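Local coordinates for protein beta-mannosidase (PDB 4CVU) that probably hydrolyses terminal beta-mannosidic linkages at non-reducing ends, as a fungal beta-mannosidase of glycoside hydrolase family 2, at residues I103-T114 / V209-L220; P128-F136 / N463-N471. All blocks are in the same frame, centred on the assembly; numbering follows the deposited sequence.

Contact 1 of 2, residues I103-T114 / V209-L220; sequences IATWLVFDGLDT and VGPWQPGRIVQL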
# COMPACT_ATOMS: atom_id res chain seq x y z
N ILE A 103 -32.03 44.48 -11.85
CA ILE A 103 -30.82 43.81 -11.33
C ILE A 103 -30.11 42.98 -12.41
O ILE A 103 -30.74 42.29 -13.19
CB ILE A 103 -31.20 42.96 -10.10
CG1 ILE A 103 -31.22 43.86 -8.86
CG2 ILE A 103 -30.24 41.80 -9.90
CD1 ILE A 103 -32.02 43.31 -7.71
N ALA A 104 -28.78 43.08 -12.45
CA ALA A 104 -27.98 42.28 -13.36
C ALA A 104 -27.35 41.12 -12.56
O ALA A 104 -26.72 41.34 -11.52
CB ALA A 104 -26.89 43.12 -14.01
N THR A 105 -27.52 39.89 -13.07
CA THR A 105 -26.99 38.70 -12.42
C THR A 105 -25.88 38.12 -13.28
O THR A 105 -26.13 37.72 -14.41
CB THR A 105 -28.09 37.64 -12.23
OG1 THR A 105 -29.17 38.20 -11.45
CG2 THR A 105 -27.56 36.40 -11.49
N TRP A 106 -24.67 38.06 -12.72
CA TRP A 106 -23.49 37.52 -13.40
C TRP A 106 -22.96 36.24 -12.75
O TRP A 106 -23.01 36.08 -11.53
CB TRP A 106 -22.37 38.56 -13.40
CG TRP A 106 -22.65 39.76 -14.23
CD1 TRP A 106 -23.32 40.89 -13.85
CD2 TRP A 106 -22.26 39.97 -15.59
NE1 TRP A 106 -23.38 41.79 -14.88
CE2 TRP A 106 -22.73 41.26 -15.97
CE3 TRP A 106 -21.57 39.20 -16.53
CZ2 TRP A 106 -22.53 41.78 -17.25
CZ3 TRP A 106 -21.35 39.71 -17.79
CH2 TRP A 106 -21.85 41.01 -18.16
N LEU A 107 -22.46 35.34 -13.58
CA LEU A 107 -21.60 34.25 -13.13
C LEU A 107 -20.16 34.71 -13.32
O LEU A 107 -19.78 35.14 -14.41
CB LEU A 107 -21.83 32.97 -13.94
CG LEU A 107 -23.26 32.42 -13.97
CD1 LEU A 107 -23.34 31.18 -14.86
CD2 LEU A 107 -23.73 32.10 -12.57
N VAL A 108 -19.37 34.61 -12.26
CA VAL A 108 -17.94 34.92 -12.36
C VAL A 108 -17.14 33.69 -11.96
O VAL A 108 -17.27 33.21 -10.84
CB VAL A 108 -17.54 36.13 -11.50
CG1 VAL A 108 -16.07 36.45 -11.71
CG2 VAL A 108 -18.38 37.36 -11.86
N PHE A 109 -16.32 33.20 -12.89
CA PHE A 109 -15.51 31.99 -12.70
C PHE A 109 -14.04 32.33 -12.79
O PHE A 109 -13.55 32.73 -13.85
CB PHE A 109 -15.84 30.95 -13.77
CG PHE A 109 -17.26 30.42 -13.72
CD1 PHE A 109 -17.67 29.62 -12.67
CD2 PHE A 109 -18.16 30.70 -14.74
CE1 PHE A 109 -18.95 29.10 -12.61
CE2 PHE A 109 -19.45 30.19 -14.69
CZ PHE A 109 -19.85 29.40 -13.63
N ASP A 110 -13.32 32.20 -11.69
CA ASP A 110 -11.89 32.50 -11.71
C ASP A 110 -11.07 31.38 -12.39
O ASP A 110 -9.91 31.62 -12.80
CB ASP A 110 -11.36 32.79 -10.30
CG ASP A 110 -11.91 34.08 -9.72
OD1 ASP A 110 -12.70 34.79 -10.38
OD2 ASP A 110 -11.58 34.36 -8.57
N GLY A 111 -11.67 30.20 -12.55
CA GLY A 111 -11.00 29.15 -13.33
C GLY A 111 -11.84 27.91 -13.54
O GLY A 111 -12.37 27.34 -12.58
N LEU A 112 -11.97 27.50 -14.81
CA LEU A 112 -12.66 26.28 -15.16
C LEU A 112 -11.73 25.47 -16.04
O LEU A 112 -11.14 25.99 -16.97
CB LEU A 112 -13.97 26.57 -15.89
CG LEU A 112 -15.00 27.42 -15.14
CD1 LEU A 112 -16.02 27.89 -16.14
CD2 LEU A 112 -15.65 26.65 -13.98
N ASP A 113 -11.59 24.18 -15.74
CA ASP A 113 -10.56 23.34 -16.32
C ASP A 113 -11.22 22.20 -17.04
O ASP A 113 -11.82 21.34 -16.38
CB ASP A 113 -9.67 22.79 -15.18
CG ASP A 113 -8.50 21.97 -15.67
OD1 ASP A 113 -8.17 21.94 -16.88
OD2 ASP A 113 -7.86 21.35 -14.79
N THR A 114 -11.23 22.18 -18.39
CA THR A 114 -10.97 23.31 -19.28
C THR A 114 -12.21 23.58 -20.22
O THR A 114 -12.94 24.54 -20.02
CB THR A 114 -9.68 23.08 -20.11
OG1 THR A 114 -8.55 23.19 -19.26
CG2 THR A 114 -9.52 24.10 -21.23
N VAL A 209 -10.36 17.59 -14.64
CA VAL A 209 -11.31 18.62 -15.08
C VAL A 209 -12.18 19.00 -13.91
O VAL A 209 -12.41 18.17 -13.01
CB VAL A 209 -12.22 18.21 -16.25
CG1 VAL A 209 -11.38 17.92 -17.50
CG2 VAL A 209 -13.08 17.01 -15.91
N GLY A 210 -12.63 20.25 -13.92
CA GLY A 210 -13.53 20.74 -12.88
C GLY A 210 -13.36 22.23 -12.63
O GLY A 210 -12.51 22.89 -13.26
N PRO A 211 -14.16 22.76 -11.69
CA PRO A 211 -14.06 24.13 -11.29
C PRO A 211 -12.82 24.26 -10.42
O PRO A 211 -12.89 24.14 -9.19
CB PRO A 211 -15.37 24.36 -10.51
CG PRO A 211 -15.67 23.06 -9.90
CD PRO A 211 -15.17 22.03 -10.88
N TRP A 212 -11.69 24.50 -11.05
CA TRP A 212 -10.41 24.41 -10.38
C TRP A 212 -10.00 25.62 -9.58
O TRP A 212 -9.05 25.58 -8.85
CB TRP A 212 -9.34 24.05 -11.40
CG TRP A 212 -8.76 25.15 -12.10
CD1 TRP A 212 -9.29 25.81 -13.16
CD2 TRP A 212 -7.49 25.72 -11.87
NE1 TRP A 212 -8.43 26.78 -13.59
CE2 TRP A 212 -7.30 26.73 -12.82
CE3 TRP A 212 -6.47 25.48 -10.95
CZ2 TRP A 212 -6.17 27.51 -12.85
CZ3 TRP A 212 -5.33 26.23 -11.02
CH2 TRP A 212 -5.20 27.25 -11.93
N GLN A 213 -10.73 26.71 -9.74
CA GLN A 213 -10.50 27.91 -8.98
C GLN A 213 -11.84 28.47 -8.50
O GLN A 213 -12.88 28.02 -8.90
CB GLN A 213 -9.75 28.95 -9.78
CG GLN A 213 -8.29 28.63 -10.03
CD GLN A 213 -7.41 28.86 -8.82
OE1 GLN A 213 -7.14 29.97 -8.42
NE2 GLN A 213 -6.92 27.78 -8.25
N PRO A 214 -11.76 29.46 -7.56
CA PRO A 214 -13.05 29.95 -7.04
C PRO A 214 -13.98 30.62 -8.02
O PRO A 214 -13.60 31.02 -9.10
CB PRO A 214 -12.64 31.01 -6.02
CG PRO A 214 -11.35 30.55 -5.52
CD PRO A 214 -10.66 30.12 -6.77
N GLY A 215 -15.23 30.70 -7.63
CA GLY A 215 -16.25 31.26 -8.48
C GLY A 215 -17.43 31.74 -7.66
O GLY A 215 -17.60 31.34 -6.52
N ARG A 216 -18.24 32.60 -8.25
CA ARG A 216 -19.39 33.11 -7.53
C ARG A 216 -20.44 33.72 -8.43
O ARG A 216 -20.22 33.89 -9.60
CB ARG A 216 -18.95 34.07 -6.42
CG ARG A 216 -18.70 35.50 -6.79
CD ARG A 216 -17.41 35.79 -7.54
NE ARG A 216 -16.21 35.30 -6.90
CZ ARG A 216 -15.05 35.21 -7.53
NH1 ARG A 216 -14.95 35.58 -8.77
NH2 ARG A 216 -14.01 34.69 -6.95
N ILE A 217 -21.60 33.99 -7.85
CA ILE A 217 -22.66 34.72 -8.53
C ILE A 217 -22.74 36.13 -7.98
O ILE A 217 -22.72 36.32 -6.78
CB ILE A 217 -24.03 34.07 -8.37
CG1 ILE A 217 -23.99 32.61 -8.78
CG2 ILE A 217 -25.02 34.75 -9.27
CD1 ILE A 217 -25.23 31.82 -8.42
N VAL A 218 -22.77 37.11 -8.88
CA VAL A 218 -22.82 38.52 -8.48
C VAL A 218 -24.12 39.14 -8.98
O VAL A 218 -24.38 39.13 -10.19
CB VAL A 218 -21.64 39.30 -9.06
CG1 VAL A 218 -21.62 40.74 -8.52
CG2 VAL A 218 -20.33 38.62 -8.76
N GLN A 219 -24.94 39.65 -8.05
CA GLN A 219 -26.13 40.44 -8.38
C GLN A 219 -25.91 41.94 -8.14
O GLN A 219 -25.67 42.38 -7.01
CB GLN A 219 -27.37 39.94 -7.65
CG GLN A 219 -28.16 38.97 -8.50
CD GLN A 219 -29.48 38.55 -7.90
OE1 GLN A 219 -29.68 38.61 -6.68
NE2 GLN A 219 -30.40 38.13 -8.76
N LEU A 220 -25.97 42.70 -9.23
CA LEU A 220 -25.70 44.15 -9.23
C LEU A 220 -26.97 44.94 -9.47
O LEU A 220 -27.66 44.71 -10.46
CB LEU A 220 -24.70 44.51 -10.33
CG LEU A 220 -23.39 43.75 -10.31
CD1 LEU A 220 -22.58 44.18 -11.52
CD2 LEU A 220 -22.63 43.98 -9.01
O HOH W 1 -14.28 29.11 -11.20
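Strands 103-109 and 215-220 pair antiparallel, from Ala104 beside Leu220 to Phe109 beside Gly215, as the two central strands of a four-stranded sheet in the N-terminal domain. Hydrogen-bonded pairs such as Trp106 with Val218 (Trp106 N to Val218 O, 2.8 Å) alternate with non-hydrogen-bonded ones. On one face Leu107 CD2 lies alongside Ile217 CG1 at 3.8 Å, and Gln219, extended beyond CG, runs beside Thr105 and gives NE2 to its OG1 (3.0 Å) within the amide plane; NE2 also reaches Ser98 O. Leu107 and Phe109 meet strand 152-156 of the second sheet there, which makes this the inside of the beta-sandwich of a galactose-binding-like domain. On the other face of the sheet, Val108 and Val218 touch through their CG2 methyls (3.9 Å), with strand 227-237 packed over them. On this side Arg216, its CG wedged between backbone N and carbonyl carbon (chi1 84°), bends twice and grips Asp110 end-on in a salt bridge, NH1 to OD1 and NH2 to OD2, both 2.9 Å. Each oxygen lies near the guanidinium plane, whereas the nitrogens arrive above the carboxylate, the two planes being 56° apart. A methionine here would probably leave the Asp110 carboxylate without its charged mate, with Gln134 still bonded to OD1. Beyond the strands the register slips by one residue, and Asp113 and Gly210 exchange backbone bonds, Gly210 N to Asp113 O measuring 2.8 Å.

Contact 2 of 2, residues P128-F136 / N463-N471; sequences PDNQFRQWF and NVVGEITYN. With NA (sodium ion), chain B; MAN (alpha-D-mannopyranose), chain E; MAN (alpha-D-mannopyranose), chain C.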
# COMPACT_ATOMS: atom_id res chain seq x y z
N PRO A 128 -16.72 27.94 -22.10
CA PRO A 128 -15.32 28.26 -21.80
C PRO A 128 -14.33 27.24 -22.37
O PRO A 128 -14.61 26.03 -22.38
CB PRO A 128 -15.24 28.26 -20.26
CG PRO A 128 -16.61 28.01 -19.74
CD PRO A 128 -17.57 27.92 -20.89
N ASP A 129 -13.18 27.72 -22.84
CA ASP A 129 -12.14 26.82 -23.34
C ASP A 129 -10.72 27.26 -23.01
O ASP A 129 -9.83 27.17 -23.84
CB ASP A 129 -12.30 26.66 -24.85
CG ASP A 129 -12.15 27.98 -25.60
OD1 ASP A 129 -12.13 29.06 -24.96
OD2 ASP A 129 -12.03 27.90 -26.83
N ASN A 130 -10.52 27.74 -21.79
CA ASN A 130 -9.20 28.14 -21.33
C ASN A 130 -9.09 28.03 -19.83
O ASN A 130 -9.75 28.75 -19.08
CB ASN A 130 -8.86 29.58 -21.78
CG ASN A 130 -7.37 29.90 -21.68
OD1 ASN A 130 -6.70 29.55 -20.69
ND2 ASN A 130 -6.84 30.59 -22.67
N GLN A 131 -8.24 27.12 -19.38
CA GLN A 131 -7.98 26.95 -17.97
C GLN A 131 -7.51 28.24 -17.30
O GLN A 131 -7.80 28.46 -16.15
CB GLN A 131 -6.89 25.87 -17.77
CG GLN A 131 -6.58 25.56 -16.33
CD GLN A 131 -5.58 24.41 -16.11
OE1 GLN A 131 -5.07 23.76 -17.03
NE2 GLN A 131 -5.25 24.22 -14.87
N PHE A 132 -6.76 29.06 -18.04
CA PHE A 132 -6.03 30.19 -17.50
C PHE A 132 -6.79 31.54 -17.57
O PHE A 132 -6.16 32.60 -17.39
CB PHE A 132 -4.70 30.33 -18.27
CG PHE A 132 -3.95 29.04 -18.41
CD1 PHE A 132 -3.73 28.24 -17.31
CD2 PHE A 132 -3.43 28.66 -19.64
CE1 PHE A 132 -3.04 27.03 -17.45
CE2 PHE A 132 -2.73 27.46 -19.79
CZ PHE A 132 -2.52 26.66 -18.69
N ARG A 133 -8.12 31.51 -17.79
CA ARG A 133 -8.96 32.72 -17.93
C ARG A 133 -10.08 32.81 -16.91
O ARG A 133 -10.64 31.80 -16.49
CB ARG A 133 -9.57 32.83 -19.34
CG ARG A 133 -8.59 33.29 -20.38
CD ARG A 133 -9.15 33.31 -21.77
NE ARG A 133 -9.99 34.48 -22.06
CZ ARG A 133 -10.65 34.66 -23.20
NH1 ARG A 133 -10.58 33.75 -24.16
NH2 ARG A 133 -11.39 35.75 -23.38
N GLN A 134 -10.38 34.06 -16.52
CA GLN A 134 -11.55 34.37 -15.73
C GLN A 134 -12.70 34.53 -16.71
O GLN A 134 -12.59 35.33 -17.67
CB GLN A 134 -11.34 35.67 -14.97
CG GLN A 134 -12.50 36.14 -14.11
CD GLN A 134 -12.15 37.42 -13.36
OE1 GLN A 134 -11.72 38.40 -13.97
NE2 GLN A 134 -12.35 37.42 -12.04
N TRP A 135 -13.78 33.78 -16.49
CA TRP A 135 -14.94 33.86 -17.36
C TRP A 135 -16.10 34.47 -16.60
O TRP A 135 -16.27 34.20 -15.41
CB TRP A 135 -15.32 32.46 -17.87
CG TRP A 135 -14.23 31.75 -18.67
CD1 TRP A 135 -13.41 30.74 -18.22
CD2 TRP A 135 -13.88 31.96 -20.04
NE1 TRP A 135 -12.57 30.32 -19.22
CE2 TRP A 135 -12.84 31.06 -20.35
CE3 TRP A 135 -14.35 32.80 -21.05
CZ2 TRP A 135 -12.25 31.00 -21.62
CZ3 TRP A 135 -13.77 32.73 -22.31
CH2 TRP A 135 -12.73 31.84 -22.58
N PHE A 136 -16.89 35.30 -17.28
CA PHE A 136 -18.10 35.88 -16.70
C PHE A 136 -19.26 35.94 -17.72
O PHE A 136 -19.05 36.24 -18.88
CB PHE A 136 -17.83 37.27 -16.15
CG PHE A 136 -17.01 38.13 -17.07
CD1 PHE A 136 -15.64 38.06 -17.04
CD2 PHE A 136 -17.63 38.98 -17.96
CE1 PHE A 136 -14.88 38.84 -17.88
CE2 PHE A 136 -16.87 39.76 -18.81
CZ PHE A 136 -15.49 39.68 -18.76
N ASN A 463 -7.77 33.59 -28.05
CA ASN A 463 -7.89 32.89 -26.77
C ASN A 463 -6.64 33.14 -25.91
O ASN A 463 -6.74 33.54 -24.77
CB ASN A 463 -8.10 31.38 -26.98
CG ASN A 463 -8.67 30.68 -25.76
OD1 ASN A 463 -8.90 31.28 -24.73
ND2 ASN A 463 -8.89 29.38 -25.87
N VAL A 464 -5.47 32.98 -26.51
CA VAL A 464 -4.20 33.26 -25.82
C VAL A 464 -4.17 34.69 -25.29
O VAL A 464 -3.77 34.95 -24.15
CB VAL A 464 -2.98 33.01 -26.75
CG1 VAL A 464 -1.72 33.59 -26.15
CG2 VAL A 464 -2.78 31.51 -26.98
N VAL A 465 -4.59 35.65 -26.12
CA VAL A 465 -4.59 37.06 -25.73
C VAL A 465 -5.51 37.29 -24.53
O VAL A 465 -5.17 38.04 -23.62
CB VAL A 465 -4.97 37.98 -26.93
CG1 VAL A 465 -5.36 39.36 -26.45
CG2 VAL A 465 -3.82 38.04 -27.94
N GLY A 466 -6.65 36.61 -24.48
CA GLY A 466 -7.49 36.68 -23.28
C GLY A 466 -6.67 36.24 -22.07
O GLY A 466 -6.67 36.89 -21.02
N GLU A 467 -5.92 35.16 -22.27
CA GLU A 467 -5.08 34.55 -21.23
C GLU A 467 -3.93 35.43 -20.82
O GLU A 467 -3.76 35.70 -19.64
CB GLU A 467 -4.62 33.16 -21.69
CG GLU A 467 -3.29 32.67 -21.17
CD GLU A 467 -2.94 31.34 -21.78
OE1 GLU A 467 -3.78 30.77 -22.50
OE2 GLU A 467 -1.82 30.85 -21.53
N ILE A 468 -3.12 35.88 -21.78
CA ILE A 468 -1.98 36.71 -21.43
C ILE A 468 -2.42 38.02 -20.77
O ILE A 468 -1.80 38.45 -19.80
CB ILE A 468 -1.08 37.04 -22.63
CG1 ILE A 468 -0.62 35.76 -23.32
CG2 ILE A 468 0.12 37.83 -22.17
CD1 ILE A 468 0.04 34.76 -22.41
N THR A 469 -3.49 38.64 -21.28
CA THR A 469 -3.98 39.91 -20.75
C THR A 469 -4.51 39.80 -19.31
O THR A 469 -4.17 40.60 -18.44
CB THR A 469 -5.11 40.49 -21.67
OG1 THR A 469 -4.61 40.67 -23.01
CG2 THR A 469 -5.58 41.82 -21.12
N TYR A 470 -5.32 38.78 -19.07
CA TYR A 470 -5.84 38.54 -17.71
C TYR A 470 -4.72 38.28 -16.67
O TYR A 470 -4.65 38.91 -15.63
CB TYR A 470 -6.79 37.34 -17.72
CG TYR A 470 -7.23 36.94 -16.33
CD1 TYR A 470 -8.00 37.80 -15.56
CD2 TYR A 470 -6.84 35.72 -15.77
CE1 TYR A 470 -8.39 37.46 -14.28
CE2 TYR A 470 -7.24 35.35 -14.48
CZ TYR A 470 -8.01 36.22 -13.74
OH TYR A 470 -8.42 35.89 -12.47
N ASN A 471 -3.83 37.34 -16.98
CA ASN A 471 -2.79 36.96 -16.01
C ASN A 471 -1.68 38.01 -15.83
O ASN A 471 -1.27 38.24 -14.69
CB ASN A 471 -2.23 35.61 -16.36
CG ASN A 471 -3.22 34.51 -16.08
OD1 ASN A 471 -3.51 34.21 -14.92
ND2 ASN A 471 -3.76 33.91 -17.14
NA NA B . -11.92 29.85 -28.55
C1 MAN E . -11.54 42.12 -23.35
C2 MAN E . -12.14 41.06 -22.45
C3 MAN E . -11.07 40.49 -21.53
C4 MAN E . -9.88 39.97 -22.32
C5 MAN E . -9.40 41.04 -23.31
C6 MAN E . -8.35 40.52 -24.28
O2 MAN E . -12.64 40.03 -23.26
O3 MAN E . -11.63 39.48 -20.74
O4 MAN E . -8.83 39.68 -21.41
O5 MAN E . -10.46 41.58 -24.09
O6 MAN E . -7.81 41.61 -25.02
C1 MAN C . -13.06 25.18 -32.36
C2 MAN C . -11.54 25.25 -32.22
C3 MAN C . -11.14 25.05 -30.76
C4 MAN C . -11.90 26.03 -29.85
C5 MAN C . -13.41 25.87 -30.08
C6 MAN C . -14.25 26.84 -29.26
O2 MAN C . -11.06 26.51 -32.66
O3 MAN C . -9.76 25.25 -30.64
O4 MAN C . -11.58 25.81 -28.50
O5 MAN C . -13.70 26.06 -31.45
O6 MAN C . -15.61 26.47 -29.28
O HOH W 2 -5.09 31.79 -14.27
O HOH W 3 -9.37 37.07 -20.64
O HOH W 4 -13.82 29.87 -27.52
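The Asn130 and Asn463 side chains overlap from opposing directions where a type I turn, Asn130 to Arg133, meets helix 458-475, which connects two parallel strands of the catalytic (beta/alpha)8 barrel. Their amide planes stand 77° apart, and Asn130 ND2 approaches Asn463 OD1 (3.0 Å) from above its carbonyl plane. Arg133 NH1 reaches Asn463 OD1 from the opposite face, also at 3.0 Å, so two donors fix this one acceptor. A bend at chi3 (79°) lays the Arg133 guanidinium over the helix, one face on Gly466 CA and the other under Trp135 CH2; any beta-carbon at Gly466 would strike Arg133 CZ. The second N-H of Asn130 goes to Glu467 OE1 (3.1 Å), amide and carboxylate almost perpendicular, while OD1 closes an Asx turn onto Phe132 N. Glu467 OE2, held by Tyr427 and Arg192, also lies by Phe132 CD2. Just past the turn, Gln134 lies athwart the Tyr470 side chain, its CB over the ring face in a CH-pi contact 3.8 Å from the centroid. Asn463 ND2 donates to Asp129 O; the Asp129 carboxylate lies beside that amide, and its OD2 binds the sodium ion and accepts from O4 of a glycan mannose. Asn471 ND2, in the carbonyl plane of Phe132, donates to Phe132 O at 2.7 Å and to Glu467 O in its own helix.

Contact 1 lies within one domain, contact 2 between two: the strands of 103-114 and 209-220 form the middle of one sheet of the N-terminal sandwich, and 128-136 carries that sandwich onto the catalytic barrel through 463-471. Both are largely buried, but contact 2 runs out to sodium and a glycan mannose at its Asp129 end, and to another glycan mannose near Gly466. Their chemistry differs accordingly, with backbone pairing, aliphatic side chains and one salt bridge in the first, and side-chain amides from both sides, a guanidinium from the turn and a carboxylate from the helix in the second. They share a sheet, strand 135-138 bordering 103-109 through Phe109 N to Trp135 O (2.7 Å), while Trp212 NE1 bonds Gln131 O at 3.1 Å.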